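Local structure of class D beta-lactamase (Fusobacterium nucleatum subsp. polymorphum, 4IED) at residues 44-49 / 153-158; 132-137 / 149-154. The protein is a class D beta-lactamase that probably hydrolyses beta-lactams to substituted beta-amino acids and so belongs to the enzymes behind antibiotic resistance. All blocks are in the same frame, centred on the assembly; numbering follows the deposited sequence.

How the contacts relate
The two contacts lie about 13 Å apart, centre to centre, and meet on one piece of chain: 149-154 leads through Ser-153 and Ala-154, which both contacts share, into the start of helix 154-165. In contact 1 an earlier part of the chain, helix 46-49 just after strand 40-44, sets its end against the beginning of helix 154-165. Contact 2 pairs 149-154 with the loop 132-137, which follows helix 108-130. The segments therefore run in the order 44-49, 132-137, 149-154 and 153-158. Together they connect the side of the antiparallel sheet carrying strands 29-35 and 221-229 with the helical part holding helix 108-130.

Contact 1: residues 44-49 / 153-158; sequences YNLDRA and SAMEQV
The carbonyl oxygen of Ala-49 reaches into the first turn of helix 154-165 and accepts a hydrogen bond from Met-155 N at 3.0 Å, with an N-H...O angle of 160°. Carbon atoms pack around the same oxygen: Ser-153 CB comes to 3.4 Å from Ala-49 O, and the CB atoms of Ala-154 and Met-155 lie a little farther off. The preceding carbonyl uses a bridge instead. A water donates to Arg-48 O at 2.8 Å and accepts from Ala-154 N at 2.9 Å, so two consecutive carbonyls of 44-49 serve two consecutive amides at the helix start. The next amide, Glu-156 N, is taken by the N-cap residue, since it donates to Ser-153 OG over 3.1 Å. Glu-156 answers through OE1, which accepts from Ser-153 N at 3.0 Å and completes a capping box. The first three amides of the helix thus all have acceptors, and the partial positive charge expected at its N-terminus may strengthen the hold on Ala-49 O. Beside this polar junction sits a small apolar one. Met-155 has CG anti to its backbone N (chi1 -163°), and its chain then bends twice, leaving CE 4.0 Å from Leu-46 CD1 and 4.1 Å from Ala-49 CB; the Leu-46 and Met-155 side chains cross obliquely. Helix 46-49 has its own N-cap, Asn-45, whose OD1 receives Arg-48 N. Arg-48 NH1 forms a salt bridge with Asp-229, while Glu-156 OE2 pairs with Arg-52. The short helix lies with Ala-49 against Thr-30 and Val-32 of strand 29-35, and Ala-154 packs on Ala-225 and Asn-227 of strand 221-229, so both helix ends meet over adjacent strands of the sheet.

Contact 2: residues 132-137 / 149-154; sequences YGNKEI and PLKISA
Asn-134 joins the loop to Lys-151, first through its backbone: Asn-134 N donates to Lys-151 O at 2.8 Å. In its side chain, CB stays 4.0 Å from Lys-151 O, and chi1 of 67° sets CG between the backbone N and the carbonyl carbon, facing Lys-151 N. The amide then divides its work. OD1 accepts from Lys-151 N and, as an Asx turn, from Glu-136 N, each at 3.1 Å and from opposite faces of its plane. Leu-150 CD1 packs against Asn-134 OD1, at 3.4 Å. Asn-134 ND2 donates to Pro-149 O across 3.1 Å, close to the amide plane, so three bonds fix the rotation of the group. Gly-133, in a type II' turn with positive phi, lets its CA approach Lys-151 O to 3.2 Å. Farther along, Ile-152 CD1 sits over the centre of one Tyr-132 ring face, a CH-pi contact of 3.6 Å to the centroid. Magnesium has been seen bound at Asn-134 and Glu-136 in a crystal of this protein. Tyr-132, Gly-133 and Asn-134 form the Tyr-Gly-Asn motif characteristic of class D beta-lactamases.

Contact 1: residues 44-49 / 153-158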
loop_
_atom_site.group_PDB
_atom_site.type_symbol
_atom_site.label_atom_id
_atom_site.label_comp_id
_atom_site.label_asym_id
_atom_site.label_seq_id
_atom_site.Cartn_x
_atom_site.Cartn_y
_atom_site.Cartn_z
ATOM N N TYR A 44 15.430 -4.563 7.733
ATOM C CA TYR A 44 15.638 -4.198 9.148
ATOM C C TYR A 44 14.486 -4.858 9.899
ATOM O O TYR A 44 13.332 -4.696 9.507
ATOM C CB TYR A 44 15.610 -2.713 9.317
ATOM C CG TYR A 44 15.711 -2.335 10.780
ATOM C CD1 TYR A 44 16.891 -2.502 11.482
ATOM C CD2 TYR A 44 14.589 -1.960 11.499
ATOM C CE1 TYR A 44 16.958 -2.142 12.833
ATOM C CE2 TYR A 44 14.649 -1.622 12.822
ATOM C CZ TYR A 44 15.835 -1.698 13.470
ATOM O OH TYR A 44 15.951 -1.368 14.810
ATOM N N ASN A 45 14.829 -5.581 10.963
ATOM C CA ASN A 45 13.884 -6.260 11.861
ATOM C C ASN A 45 13.145 -7.387 11.181
ATOM O O ASN A 45 11.997 -7.243 10.837
ATOM C CB ASN A 45 12.967 -5.241 12.483
ATOM C CG ASN A 45 12.251 -5.765 13.692
ATOM O OD1 ASN A 45 12.213 -7.005 13.924
ATOM N ND2 ASN A 45 11.659 -4.894 14.455
ATOM N N LEU A 46 13.868 -8.478 10.955
ATOM C CA LEU A 46 13.287 -9.654 10.278
ATOM C C LEU A 46 12.023 -10.264 10.851
ATOM O O LEU A 46 11.061 -10.553 10.149
ATOM C CB LEU A 46 14.344 -10.770 10.125
ATOM C CG LEU A 46 13.939 -11.903 9.116
ATOM C CD1 LEU A 46 13.669 -11.372 7.749
ATOM C CD2 LEU A 46 14.996 -12.972 9.034
ATOM N N ASP A 47 11.975 -10.363 12.144
ATOM C CA ASP A 47 10.808 -10.939 12.785
ATOM C C ASP A 47 9.601 -10.050 12.597
ATOM O O ASP A 47 8.491 -10.546 12.226
ATOM C CB ASP A 47 11.023 -11.160 14.273
ATOM C CG ASP A 47 11.877 -12.385 14.579
ATOM O OD1 ASP A 47 12.230 -13.185 13.659
ATOM O OD2 ASP A 47 12.239 -12.487 15.765
ATOM N N ARG A 48 9.805 -8.721 12.730
ATOM C CA ARG A 48 8.639 -7.875 12.411
ATOM C C ARG A 48 8.355 -7.814 10.901
ATOM O O ARG A 48 7.210 -7.640 10.544
ATOM C CB ARG A 48 8.872 -6.487 13.020
ATOM C CG ARG A 48 7.703 -5.559 12.815
ATOM C CD ARG A 48 7.884 -4.283 13.577
ATOM N NE ARG A 48 6.835 -3.316 13.217
ATOM C CZ ARG A 48 6.279 -2.424 14.053
ATOM N NH1 ARG A 48 6.597 -2.322 15.315
ATOM N NH2 ARG A 48 5.389 -1.595 13.515
ATOM N N ALA A 49 9.342 -7.968 10.060
ATOM C CA ALA A 49 9.083 -8.026 8.601
ATOM C C ALA A 49 8.148 -9.139 8.260
ATOM O O ALA A 49 7.363 -8.991 7.361
ATOM C CB ALA A 49 10.362 -8.192 7.849
ATOM N N SER A 153 1.901 -8.932 6.254
ATOM C CA SER A 153 3.222 -8.526 6.669
ATOM C C SER A 153 3.948 -7.682 5.644
ATOM O O SER A 153 3.560 -7.650 4.501
ATOM C CB SER A 153 4.064 -9.746 7.060
ATOM O OG SER A 153 4.425 -10.448 5.854
ATOM N N ALA A 154 5.008 -6.999 6.088
ATOM C CA ALA A 154 5.824 -6.203 5.150
ATOM C C ALA A 154 6.355 -7.144 4.060
ATOM O O ALA A 154 6.379 -6.770 2.919
ATOM C CB ALA A 154 6.957 -5.441 5.902
ATOM N N MET A 155 6.810 -8.333 4.448
ATOM C CA MET A 155 7.388 -9.277 3.468
ATOM C C MET A 155 6.295 -9.677 2.453
ATOM O O MET A 155 6.573 -9.769 1.238
ATOM C CB MET A 155 7.932 -10.554 4.151
ATOM C CG MET A 155 8.857 -11.337 3.291
ATOM S SD MET A 155 10.459 -10.558 3.126
ATOM C CE MET A 155 11.170 -10.696 4.649
ATOM N N GLU A 156 5.075 -9.921 2.873
ATOM C CA GLU A 156 3.996 -10.296 2.031
ATOM C C GLU A 156 3.662 -9.165 1.108
ATOM O O GLU A 156 3.353 -9.423 -0.080
ATOM C CB GLU A 156 2.789 -10.701 2.949
ATOM C CG GLU A 156 2.899 -12.115 3.485
ATOM C CD GLU A 156 1.892 -12.444 4.512
ATOM O OE1 GLU A 156 1.225 -11.627 5.153
ATOM O OE2 GLU A 156 1.817 -13.722 4.750
ATOM N N GLN A 157 3.623 -7.934 1.592
ATOM C CA GLN A 157 3.328 -6.762 0.734
ATOM C C GLN A 157 4.392 -6.706 -0.377
ATOM O O GLN A 157 4.043 -6.505 -1.565
ATOM C CB GLN A 157 3.360 -5.485 1.506
ATOM C CG GLN A 157 2.266 -5.339 2.569
ATOM C CD GLN A 157 1.232 -4.307 2.277
ATOM O OE1 GLN A 157 0.667 -3.629 3.271
ATOM N NE2 GLN A 157 0.900 -4.102 1.078
ATOM N N VAL A 158 5.665 -6.827 -0.060
ATOM C CA VAL A 158 6.753 -6.746 -1.038
ATOM C C VAL A 158 6.577 -7.801 -2.103
ATOM O O VAL A 158 6.801 -7.535 -3.286
ATOM C CB VAL A 158 8.105 -6.819 -0.301
ATOM C CG1 VAL A 158 9.235 -7.015 -1.343
ATOM C CG2 VAL A 158 8.336 -5.557 0.485
HETATM O O HOH W 1 5.324 -6.434 8.900
#

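Contact 2: residues 132-137 / 149-154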
loop_
_atom_site.group_PDB
_atom_site.type_symbol
_atom_site.label_atom_id
_atom_site.label_comp_id
_atom_site.label_asym_id
_atom_site.label_seq_id
_atom_site.Cartn_x
_atom_site.Cartn_y
_atom_site.Cartn_z
ATOM N N TYR A 132 -3.682 -12.785 -0.293
ATOM C CA TYR A 132 -3.369 -11.516 0.403
ATOM C C TYR A 132 -3.383 -11.700 1.913
ATOM O O TYR A 132 -4.448 -11.817 2.555
ATOM C CB TYR A 132 -4.387 -10.413 0.013
ATOM C CG TYR A 132 -4.032 -9.038 0.540
ATOM C CD1 TYR A 132 -4.332 -8.670 1.806
ATOM C CD2 TYR A 132 -3.404 -8.070 -0.289
ATOM C CE1 TYR A 132 -3.956 -7.419 2.266
ATOM C CE2 TYR A 132 -3.060 -6.839 0.182
ATOM C CZ TYR A 132 -3.329 -6.484 1.475
ATOM O OH TYR A 132 -3.051 -5.228 1.921
ATOM N N GLY A 133 -2.200 -11.675 2.536
ATOM C CA GLY A 133 -2.132 -11.775 3.961
ATOM C C GLY A 133 -2.910 -12.943 4.512
ATOM O O GLY A 133 -2.873 -14.044 3.963
ATOM N N ASN A 134 -3.581 -12.753 5.633
ATOM C CA ASN A 134 -4.415 -13.811 6.181
ATOM C C ASN A 134 -5.772 -14.032 5.516
ATOM O O ASN A 134 -6.529 -14.958 5.859
ATOM C CB ASN A 134 -4.569 -13.659 7.715
ATOM C CG ASN A 134 -5.363 -12.426 8.118
ATOM O OD1 ASN A 134 -5.994 -11.751 7.250
ATOM N ND2 ASN A 134 -5.371 -12.133 9.458
ATOM N N LYS A 135 -6.100 -13.135 4.585
ATOM C CA LYS A 135 -7.331 -13.306 3.765
ATOM C C LYS A 135 -8.625 -13.244 4.638
ATOM O O LYS A 135 -9.684 -13.719 4.233
ATOM C CB LYS A 135 -7.330 -14.568 2.915
ATOM C CG LYS A 135 -6.146 -14.723 1.971
ATOM C CD LYS A 135 -5.865 -16.132 1.535
ATOM C CE LYS A 135 -5.087 -16.979 2.543
ATOM N NZ LYS A 135 -3.717 -16.534 2.814
ATOM N N GLU A 136 -8.608 -12.583 5.766
ATOM C CA GLU A 136 -9.779 -12.575 6.641
ATOM C C GLU A 136 -10.589 -11.282 6.407
ATOM O O GLU A 136 -10.033 -10.168 6.537
ATOM C CB GLU A 136 -9.322 -12.620 8.074
ATOM C CG GLU A 136 -8.580 -13.918 8.374
ATOM C CD GLU A 136 -9.491 -15.121 8.276
ATOM O OE1 GLU A 136 -10.562 -15.136 8.903
ATOM O OE2 GLU A 136 -9.064 -16.106 7.670
ATOM N N ILE A 137 -11.859 -11.464 6.174
ATOM C CA ILE A 137 -12.805 -10.392 6.011
ATOM C C ILE A 137 -13.682 -10.226 7.262
ATOM O O ILE A 137 -14.310 -9.165 7.447
ATOM C CB ILE A 137 -13.631 -10.482 4.707
ATOM C CG1 ILE A 137 -12.652 -10.342 3.528
ATOM C CG2 ILE A 137 -14.813 -9.502 4.730
ATOM C CD1 ILE A 137 -13.427 -10.757 2.295
ATOM N N PRO A 149 -10.420 -7.982 10.637
ATOM C CA PRO A 149 -9.432 -8.979 10.939
ATOM C C PRO A 149 -8.352 -9.169 9.913
ATOM O O PRO A 149 -7.376 -9.926 10.183
ATOM C CB PRO A 149 -10.246 -10.223 11.053
ATOM C CG PRO A 149 -11.356 -10.027 10.084
ATOM C CD PRO A 149 -11.695 -8.568 10.171
ATOM N N LEU A 150 -8.395 -8.454 8.778
ATOM C CA LEU A 150 -7.330 -8.677 7.763
ATOM C C LEU A 150 -5.998 -8.180 8.283
ATOM O O LEU A 150 -5.853 -7.102 8.885
ATOM C CB LEU A 150 -7.694 -7.888 6.519
ATOM C CG LEU A 150 -6.767 -8.067 5.252
ATOM C CD1 LEU A 150 -6.739 -9.521 4.859
ATOM C CD2 LEU A 150 -7.295 -7.224 4.113
ATOM N N LYS A 151 -4.963 -8.973 8.027
ATOM C CA LYS A 151 -3.579 -8.591 8.396
ATOM C C LYS A 151 -2.652 -9.136 7.283
ATOM O O LYS A 151 -2.927 -10.164 6.628
ATOM C CB LYS A 151 -3.151 -9.217 9.709
ATOM C CG LYS A 151 -3.913 -8.766 10.960
ATOM C CD LYS A 151 -3.367 -9.515 12.147
ATOM C CE LYS A 151 -4.066 -9.030 13.387
ATOM N NZ LYS A 151 -3.557 -9.803 14.533
ATOM N N ILE A 152 -1.564 -8.401 7.052
ATOM C CA ILE A 152 -0.508 -8.681 6.093
ATOM C C ILE A 152 0.816 -8.199 6.566
ATOM O O ILE A 152 0.885 -7.197 7.303
ATOM C CB ILE A 152 -0.886 -8.130 4.680
ATOM C CG1 ILE A 152 0.035 -8.670 3.607
ATOM C CG2 ILE A 152 -0.910 -6.626 4.707
ATOM C CD1 ILE A 152 -0.370 -8.354 2.128
ATOM N N SER A 153 1.901 -8.932 6.254
ATOM C CA SER A 153 3.222 -8.526 6.669
ATOM C C SER A 153 3.948 -7.682 5.644
ATOM O O SER A 153 3.560 -7.650 4.501
ATOM C CB SER A 153 4.064 -9.746 7.060
ATOM O OG SER A 153 4.425 -10.448 5.854
ATOM N N ALA A 154 5.008 -6.999 6.088
ATOM C CA ALA A 154 5.824 -6.203 5.150
ATOM C C ALA A 154 6.355 -7.144 4.060
ATOM O O ALA A 154 6.379 -6.770 2.919
ATOM C CB ALA A 154 6.957 -5.441 5.902
#